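Local coordinates for protein rhomboid protease GlpG (Haemophilus influenzae, PDB 2NR9) that probably cleaves transmembrane segments of other proteins within the membrane as a rhomboid-type serine protease that uses a serine-histidine dyad, at residues Met79-Thr83 with Phe84-Lys88; Leu70-Phe73 with Phe74-Gly78. The protein carries 2 engineered substitutions. All coordinates share one frame; numbering follows the deposited sequence.

Interaction 1: Met79-Thr83 with Phe84-Lys88; sequences MIERT and FGSVK
The tight turn that ends helix 63-84 and starts helix 86-108 is closed here by Glu81 and Ser86, whose side chains meet across the joint between two transmembrane helices of the rhomboid fold. Ser86 OG donates to Glu81 OE2 at 2.5 Å, and OE2 receives it on its anti lone pair, the one away from OE1. Glu81 gets there because its CG stands anti to the backbone N (chi1 -179°) and the chain runs on extended. The carboxylate has further work: OE1 bonds to Thr12 OG1 and OE2 also takes the N-H of Ile11, so three hydrogen bonds, from Ser86, Ile11 and Thr12, hold the buried group.

Two backbone bonds finish the first helix. Phe84 N reaches Ile80 O at 2.7 Å and is nearly straight (166°), whereas the bond from Gly85 N to Glu81 O is longer, at 3.0 Å, and less straight. Gly85 then leaves helical geometry with positive phi (110°) and takes the N-cap position of the next helix.

Beside this turn, Thr83 lays its CG2 over one face of the Phe84 ring, 3.9 Å from the centroid and close to the ring normal, a CH-pi contact. Thr83 OG1 meanwhile donates to Met79 O at 2.7 Å, which fixes the rotation that presents the methyl. Ile80 CG2 touches Phe84 CD1 at 4.0 Å, and Tyr125 meets the ring edge-to-face. With Ser86 OG and the Ile11 N-H both donating to OE2, a negative charge on the buried Glu81 would probably be stabilised.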
loop_
_atom_site.group_PDB
_atom_site.type_symbol
_atom_site.label_atom_id
_atom_site.label_comp_id
_atom_site.label_asym_id
_atom_site.label_seq_id
_atom_site.Cartn_x
_atom_site.Cartn_y
_atom_site.Cartn_z
ATOM N N MET A 79 -1.950 7.058 -9.940
ATOM C CA MET A 79 -2.437 8.433 -9.790
ATOM C C MET A 79 -1.451 9.255 -8.980
ATOM O O MET A 79 -1.121 10.378 -9.352
ATOM C CB MET A 79 -3.795 8.474 -9.091
ATOM C CG MET A 79 -4.956 8.005 -9.923
ATOM S SD MET A 79 -6.513 8.351 -9.086
ATOM C CE MET A 79 -7.669 7.500 -10.171
ATOM N N ILE A 80 -1.034 8.715 -7.836
ATOM C CA ILE A 80 -0.083 9.403 -6.959
ATOM C C ILE A 80 1.221 9.696 -7.683
ATOM O O ILE A 80 1.717 10.822 -7.659
ATOM C CB ILE A 80 0.218 8.584 -5.672
ATOM C CG1 ILE A 80 -1.029 8.499 -4.791
ATOM C CG2 ILE A 80 1.366 9.217 -4.889
ATOM C CD1 ILE A 80 -0.798 7.772 -3.476
ATOM N N GLU A 81 1.775 8.685 -8.338
ATOM C CA GLU A 81 3.026 8.871 -9.057
ATOM C C GLU A 81 2.914 9.945 -10.139
ATOM O O GLU A 81 3.757 10.835 -10.229
ATOM C CB GLU A 81 3.514 7.562 -9.663
ATOM C CG GLU A 81 4.829 7.709 -10.399
ATOM C CD GLU A 81 5.544 6.396 -10.556
ATOM O OE1 GLU A 81 4.872 5.350 -10.513
ATOM O OE2 GLU A 81 6.781 6.408 -10.719
ATOM N N ARG A 82 1.864 9.864 -10.947
ATOM C CA ARG A 82 1.669 10.819 -12.036
ATOM C C ARG A 82 1.296 12.211 -11.548
ATOM O O ARG A 82 1.497 13.194 -12.253
ATOM C CB ARG A 82 0.618 10.309 -13.024
ATOM C CG ARG A 82 1.108 9.198 -13.933
ATOM C CD ARG A 82 0.035 8.771 -14.940
ATOM N NE ARG A 82 -1.034 7.984 -14.323
ATOM C CZ ARG A 82 -2.203 8.477 -13.928
ATOM N NH1 ARG A 82 -2.477 9.765 -14.100
ATOM N NH2 ARG A 82 -3.109 7.678 -13.379
ATOM N N THR A 83 0.796 12.302 -10.324
ATOM C CA THR A 83 0.356 13.583 -9.796
ATOM C C THR A 83 1.365 14.268 -8.860
ATOM O O THR A 83 1.571 15.484 -8.950
ATOM C CB THR A 83 -1.021 13.465 -9.124
ATOM O OG1 THR A 83 -1.940 12.843 -10.032
ATOM C CG2 THR A 83 -1.544 14.832 -8.735
ATOM N N PHE A 84 2.030 13.491 -8.005
ATOM C CA PHE A 84 2.978 14.066 -7.035
ATOM C C PHE A 84 4.447 13.648 -7.229
ATOM O O PHE A 84 5.328 14.119 -6.509
ATOM C CB PHE A 84 2.546 13.741 -5.603
ATOM C CG PHE A 84 1.106 14.031 -5.327
ATOM C CD1 PHE A 84 0.168 13.018 -5.359
ATOM C CD2 PHE A 84 0.684 15.321 -5.049
ATOM C CE1 PHE A 84 -1.160 13.280 -5.114
ATOM C CE2 PHE A 84 -0.648 15.591 -4.813
ATOM C CZ PHE A 84 -1.569 14.565 -4.833
ATOM N N GLY A 85 4.700 12.723 -8.149
ATOM C CA GLY A 85 6.070 12.288 -8.418
ATOM C C GLY A 85 6.403 10.873 -7.971
ATOM O O GLY A 85 5.741 10.302 -7.098
ATOM N N SER A 86 7.465 10.322 -8.549
ATOM C CA SER A 86 7.895 8.968 -8.234
ATOM C C SER A 86 8.496 8.840 -6.834
ATOM O O SER A 86 8.400 7.786 -6.206
ATOM C CB SER A 86 8.882 8.465 -9.287
ATOM O OG SER A 86 8.278 8.442 -10.571
ATOM N N VAL A 87 9.139 9.902 -6.357
ATOM C CA VAL A 87 9.743 9.880 -5.028
ATOM C C VAL A 87 8.655 9.748 -3.960
ATOM O O VAL A 87 8.766 8.941 -3.026
ATOM C CB VAL A 87 10.578 11.148 -4.767
ATOM C CG1 VAL A 87 10.972 11.230 -3.310
ATOM C CG2 VAL A 87 11.806 11.170 -5.663
ATOM N N LYS A 88 7.587 10.514 -4.137
ATOM C CA LYS A 88 6.456 10.493 -3.226
ATOM C C LYS A 88 5.880 9.084 -3.088
ATOM O O LYS A 88 5.628 8.614 -1.979
ATOM C CB LYS A 88 5.372 11.463 -3.711
ATOM C CG LYS A 88 4.126 11.503 -2.838
ATOM C CD LYS A 88 4.435 12.058 -1.458
ATOM C CE LYS A 88 4.860 13.519 -1.537
ATOM N NZ LYS A 88 5.282 14.048 -0.207
#

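Interaction 2: Leu70-Phe73 with Phe74-Gly78. With PQE (3,6,12,15,18,21,24-heptaoxahexatriacontan-1-ol), chain F.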
loop_
_atom_site.group_PDB
_atom_site.type_symbol
_atom_site.label_atom_id
_atom_site.label_comp_id
_atom_site.label_asym_id
_atom_site.label_seq_id
_atom_site.Cartn_x
_atom_site.Cartn_y
_atom_site.Cartn_z
ATOM N N LEU A 70 -2.992 -5.612 -6.551
ATOM C CA LEU A 70 -2.327 -4.981 -7.696
ATOM C C LEU A 70 -3.228 -4.075 -8.530
ATOM O O LEU A 70 -2.758 -3.083 -9.087
ATOM C CB LEU A 70 -1.628 -6.017 -8.584
ATOM C CG LEU A 70 -0.348 -6.608 -7.989
ATOM C CD1 LEU A 70 0.488 -7.289 -9.062
ATOM C CD2 LEU A 70 0.461 -5.510 -7.325
ATOM N N SER A 71 -4.496 -4.454 -8.683
ATOM C CA SER A 71 -5.456 -3.625 -9.421
ATOM C C SER A 71 -5.559 -2.252 -8.764
ATOM O O SER A 71 -5.355 -1.225 -9.407
ATOM C CB SER A 71 -6.840 -4.278 -9.443
ATOM O OG SER A 71 -6.804 -5.563 -10.043
ATOM N N TRP A 72 -5.897 -2.250 -7.476
ATOM C CA TRP A 72 -6.044 -1.020 -6.713
ATOM C C TRP A 72 -4.742 -0.219 -6.610
ATOM O O TRP A 72 -4.757 1.005 -6.734
ATOM C CB TRP A 72 -6.618 -1.315 -5.326
ATOM C CG TRP A 72 -8.079 -1.655 -5.345
ATOM C CD1 TRP A 72 -8.640 -2.853 -5.681
ATOM C CD2 TRP A 72 -9.164 -0.783 -5.013
ATOM N NE1 TRP A 72 -10.010 -2.778 -5.583
ATOM C CE2 TRP A 72 -10.355 -1.518 -5.170
ATOM C CE3 TRP A 72 -9.244 0.550 -4.594
ATOM C CZ2 TRP A 72 -11.613 -0.964 -4.932
ATOM C CZ3 TRP A 72 -10.492 1.096 -4.353
ATOM C CH2 TRP A 72 -11.660 0.340 -4.519
ATOM N N PHE A 73 -3.622 -0.904 -6.390
ATOM C CA PHE A 73 -2.322 -0.217 -6.314
ATOM C C PHE A 73 -1.897 0.358 -7.663
ATOM O O PHE A 73 -1.327 1.444 -7.725
ATOM C CB PHE A 73 -1.219 -1.140 -5.774
ATOM C CG PHE A 73 0.148 -0.470 -5.675
ATOM C CD1 PHE A 73 0.449 0.370 -4.615
ATOM C CD2 PHE A 73 1.118 -0.683 -6.648
ATOM C CE1 PHE A 73 1.693 0.981 -4.521
ATOM C CE2 PHE A 73 2.363 -0.067 -6.564
ATOM C CZ PHE A 73 2.652 0.755 -5.498
ATOM N N PHE A 74 -2.162 -0.372 -8.743
ATOM C CA PHE A 74 -1.755 0.102 -10.053
ATOM C C PHE A 74 -2.506 1.380 -10.409
ATOM O O PHE A 74 -1.904 2.374 -10.810
ATOM C CB PHE A 74 -1.962 -0.972 -11.124
ATOM C CG PHE A 74 -1.355 -0.622 -12.454
ATOM C CD1 PHE A 74 -0.000 -0.821 -12.687
ATOM C CD2 PHE A 74 -2.132 -0.084 -13.467
ATOM C CE1 PHE A 74 0.571 -0.478 -13.909
ATOM C CE2 PHE A 74 -1.568 0.257 -14.688
ATOM C CZ PHE A 74 -0.214 0.055 -14.908
ATOM N N ILE A 75 -3.817 1.366 -10.186
ATOM C CA ILE A 75 -4.654 2.520 -10.457
ATOM C C ILE A 75 -4.334 3.728 -9.576
ATOM O O ILE A 75 -4.024 4.800 -10.085
ATOM C CB ILE A 75 -6.152 2.183 -10.309
ATOM C CG1 ILE A 75 -6.594 1.219 -11.413
ATOM C CG2 ILE A 75 -6.988 3.456 -10.354
ATOM C CD1 ILE A 75 -8.097 0.921 -11.407
ATOM N N PHE A 76 -4.401 3.552 -8.256
ATOM C CA PHE A 76 -4.208 4.675 -7.327
ATOM C C PHE A 76 -2.751 5.001 -6.996
ATOM O O PHE A 76 -2.416 6.159 -6.735
ATOM C CB PHE A 76 -5.074 4.513 -6.074
ATOM C CG PHE A 76 -6.559 4.483 -6.369
ATOM C CD1 PHE A 76 -7.205 3.282 -6.628
ATOM C CD2 PHE A 76 -7.284 5.663 -6.475
ATOM C CE1 PHE A 76 -8.562 3.254 -6.946
ATOM C CE2 PHE A 76 -8.646 5.643 -6.784
ATOM C CZ PHE A 76 -9.280 4.439 -7.025
ATOM N N GLY A 77 -1.898 3.981 -6.973
ATOM C CA GLY A 77 -0.473 4.203 -6.809
ATOM C C GLY A 77 -0.002 4.992 -8.019
ATOM O O GLY A 77 0.827 5.905 -7.907
ATOM N N GLY A 78 -0.579 4.667 -9.176
ATOM C CA GLY A 78 -0.274 5.362 -10.428
ATOM C C GLY A 78 -0.720 6.815 -10.396
ATOM O O GLY A 78 0.027 7.705 -10.800
HETATM O O47 PQE F . -2.966 -21.253 -9.154
HETATM C C68 PQE F . -3.971 -21.201 -8.130
HETATM C C52 PQE F . -3.393 -20.549 -6.875
HETATM O O70 PQE F . -4.405 -20.467 -5.870
HETATM C C55 PQE F . -5.051 -19.193 -5.861
HETATM C C58 PQE F . -6.330 -19.271 -5.034
HETATM O O71 PQE F . -7.185 -18.176 -5.365
HETATM C C61 PQE F . -8.388 -18.613 -5.999
HETATM C C62 PQE F . -8.089 -19.812 -6.893
HETATM C C63 PQE F . -8.792 -19.690 -8.241
HETATM C C66 PQE F . -8.849 -18.241 -8.710
HETATM C C67 PQE F . -7.731 -17.937 -9.699
HETATM O O72 PQE F . -7.759 -16.549 -10.034
HETATM C C65 PQE F . -6.734 -16.210 -10.969
HETATM C C64 PQE F . -6.732 -14.704 -11.219
HETATM O O73 PQE F . -5.567 -14.338 -11.963
HETATM C C60 PQE F . -4.363 -14.751 -11.317
HETATM C C59 PQE F . -3.323 -13.639 -11.414
HETATM O O74 PQE F . -2.066 -14.109 -10.925
HETATM C C57 PQE F . -1.199 -13.036 -10.553
HETATM C C56 PQE F . -1.301 -11.905 -11.574
HETATM O O75 PQE F . -1.915 -10.760 -10.978
HETATM C C54 PQE F . -2.597 -9.966 -11.950
HETATM C C53 PQE F . -2.894 -8.585 -11.371
HETATM O O76 PQE F . -2.568 -7.582 -12.332
HETATM C C51 PQE F . -3.563 -6.557 -12.388
HETATM C C50 PQE F . -3.073 -5.397 -13.254
HETATM C C49 PQE F . -3.924 -4.150 -13.031
HETATM C C48 PQE F . -4.502 -3.624 -14.340
HETATM C C47 PQE F . -5.419 -2.431 -14.091
HETATM C C46 PQE F . -6.853 -2.742 -14.508
HETATM C C45 PQE F . -7.840 -1.784 -13.849
HETATM C C44 PQE F . -9.281 -2.253 -14.041
HETATM C C43 PQE F . -10.276 -1.215 -13.526
HETATM C C42 PQE F . -11.317 -0.869 -14.589
HETATM C C41 PQE F . -12.699 -0.679 -13.972
HETATM C C40 PQE F . -13.764 -1.385 -14.790
#
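Trp72 and Phe76, one turn apart on the transmembrane helix 63-84, lie side by side and point the same way. Their nearest atoms are Trp72 CE3 and Phe76 CE1, 3.6 Å apart; the planes are inclined by only 21°, yet the six-membered ring of Trp72 and the Phe76 ring are so far slid that they barely overlap. The Phe76 ring also brings its edge to the tryptophan backbone, CD1 standing 3.3 Å from Trp72 O, while Ile75 CG2 lies over one of its faces toward the rim.

Regular i to i+4 bonding sets this spacing: Phe76 N donates to Trp72 O at 3.0 Å and Ile75 N to Ser71 O at 3.1 Å, both close to straight. One residue further along, the bond from Gly77 N to Phe73 O is bent to 129° and weak.

Farther out, Val119 and Leu123 of helix 116-131 pack on Trp72, and Phe144 meets its indole edge-to-face. Phe73 and Phe74 instead turn to helix 10-27, touching Leu15 and Leu13. A third flank carries the detergent-like PQE, whose alkyl tail runs past Ser71 and Ile75 while the ether chain begins near Leu70. Ser71 OG is spent on Leu67 O. With CG1 anti to its carbonyl carbon (chi1 -68°) and an extended end, Ile75 sets CD1 against the tail, 3.7 Å from PQE C45.

How the interactions relate
Interaction 2 comes first along helix 63-84, and interaction 1 begins at the very next residue and covers the end of that helix; their centres are 12 Å apart, and the segments adjoin without any further touch. The two share neighbours: Val122 of helix 116-131 meets both Phe76 and Ile80, and the stretch Ile11-Thr16 serves Glu81 as well as Leu70, Phe73 and Phe74. Interaction 2 is the one nearer the catalytic dyad, the Trp72 side chain being about 8 Å from that of Ser116 and about 11 Å from that of His169. Interaction 1 lies away from those sites; the Lys88 side chain, salt-bridged to Asp183, comes within about 3 Å (nearest atoms) of a PQE bound in a different pocket from the one beside Leu70, Ser71 and Ile75.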